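Local coordinates for type 3A cellulose-binding domain protein (Clostridium thermocellum, PDB 4B9P), which binds cellulose as the extracellular biomass-sensing module of the anti-sigma factor RsgI2, which is thought to release SigI2 when polysaccharide is bound, at the calcium ion site. Sequence-based numbering; all coordinates share one arbitrary frame.

The calcium ion site. Residues 49-51, 132-133, 135-136. With CA (calcium ion), chain B.
This is the conserved calcium site of a family 3 carbohydrate-binding module, and it looks structural: the ion sits among protein oxygens, tying the turn after strand 42-48 to the segment that runs on from strand 131-132, with no sugar in its shell. Eight oxygens are seen around it. Thr49 chelates with its backbone O and its hydroxyl, OG1 lying 2.4 Å from the calcium; chi1 of 47° tucks that hydroxyl between the backbone N and carbonyl carbon, so that it faces the metal alongside the backbone O. Asp51 closes on the ion with both carboxylate oxygens, slightly unevenly, OD2 at 2.4 Å and OD1 at 2.6 Å from calcium. From the other segment come the carbonyl O of Asp132, the Ser135 hydroxyl and Asp136, whose OD1 lies 2.4 Å from the calcium. The second Asp136 oxygen, OD2, turns away and holds the coordinating water at 2.7 Å.

Hydrogen bonds stitch the two segments together around the ion. Thr49 OG1 donates to Ser135 O over 2.7 Å, from above the carbonyl plane. Nearly straight, at 167°, Thr49 N reaches Asp136 OD1, while Asp132 N donates to Asp51 OD2. The Asp132 carboxylate is second shell: its OD1 accepts Ser135 OG at 2.7 Å through the anti lone pair, which would leave the hydroxyl oxygen's lone pairs for the calcium. The ligating carboxylates of Asp51 and Asp136 probably offset the ion's charge, with that of Asp132 adding negative charge from behind.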
loop_
_atom_site.group_PDB
_atom_site.type_symbol
_atom_site.label_atom_id
_atom_site.label_comp_id
_atom_site.label_asym_id
_atom_site.label_seq_id
_atom_site.Cartn_x
_atom_site.Cartn_y
_atom_site.Cartn_z
ATOM N N THR A 49 1.168 5.887 -10.710
ATOM C CA THR A 49 0.745 5.857 -12.123
ATOM C C THR A 49 1.135 4.516 -12.727
ATOM O O THR A 49 2.296 4.117 -12.685
ATOM C CB THR A 49 1.386 7.003 -12.896
ATOM O OG1 THR A 49 2.788 7.050 -12.582
ATOM C CG2 THR A 49 0.690 8.343 -12.553
ATOM N N LYS A 50 0.132 3.804 -13.263
ATOM C CA LYS A 50 0.360 2.446 -13.807
ATOM C C LYS A 50 1.194 2.442 -15.079
ATOM O O LYS A 50 1.678 1.387 -15.488
ATOM C CB LYS A 50 -0.971 1.732 -14.043
ATOM C CG LYS A 50 -1.782 2.386 -15.192
ATOM C CD LYS A 50 -3.111 1.714 -15.408
ATOM C CE LYS A 50 -3.863 2.262 -16.628
ATOM N NZ LYS A 50 -4.195 3.685 -16.472
ATOM N N ASP A 51 1.378 3.613 -15.698
ATOM C CA ASP A 51 2.178 3.720 -16.900
ATOM C C ASP A 51 1.591 2.776 -17.944
ATOM O O ASP A 51 0.381 2.844 -18.183
ATOM C CB ASP A 51 3.656 3.505 -16.568
ATOM C CG ASP A 51 4.109 4.330 -15.339
ATOM O OD1 ASP A 51 3.682 5.505 -15.175
ATOM O OD2 ASP A 51 4.899 3.803 -14.547
ATOM N N ASP A 132 7.553 3.102 -14.076
ATOM C CA ASP A 132 8.390 4.231 -13.701
ATOM C C ASP A 132 7.940 4.694 -12.327
ATOM O O ASP A 132 6.774 5.109 -12.178
ATOM C CB ASP A 132 8.213 5.349 -14.727
ATOM C CG ASP A 132 8.908 6.598 -14.307
ATOM O OD1 ASP A 132 8.317 7.458 -13.601
ATOM O OD2 ASP A 132 10.077 6.754 -14.702
ATOM N N GLN A 133 8.829 4.657 -11.325
ATOM C CA GLN A 133 8.388 4.954 -9.950
ATOM C C GLN A 133 8.402 6.427 -9.598
ATOM O O GLN A 133 7.688 6.830 -8.702
ATOM C CB GLN A 133 9.234 4.197 -8.920
ATOM C CG GLN A 133 9.169 2.684 -9.088
ATOM C CD GLN A 133 9.474 1.935 -7.833
ATOM O OE1 GLN A 133 8.559 1.716 -7.029
ATOM N NE2 GLN A 133 10.739 1.598 -7.601
ATOM N N SER A 135 7.205 8.807 -11.045
ATOM C CA SER A 135 5.891 9.332 -11.417
ATOM C C SER A 135 4.787 8.858 -10.460
ATOM O O SER A 135 3.603 8.953 -10.796
ATOM C CB SER A 135 5.558 8.906 -12.862
ATOM O OG SER A 135 5.689 7.493 -13.015
ATOM N N ASP A 136 5.163 8.279 -9.315
ATOM C CA ASP A 136 4.187 7.700 -8.385
ATOM C C ASP A 136 4.107 8.535 -7.118
ATOM O O ASP A 136 5.101 8.630 -6.375
ATOM C CB ASP A 136 4.554 6.255 -8.018
ATOM C CG ASP A 136 4.623 5.342 -9.234
ATOM O OD1 ASP A 136 4.086 5.726 -10.302
ATOM O OD2 ASP A 136 5.136 4.217 -9.064
HETATM CA CA CA B . 4.447 5.287 -12.654
HETATM O O HOH W 1 4.766 3.122 -11.491
#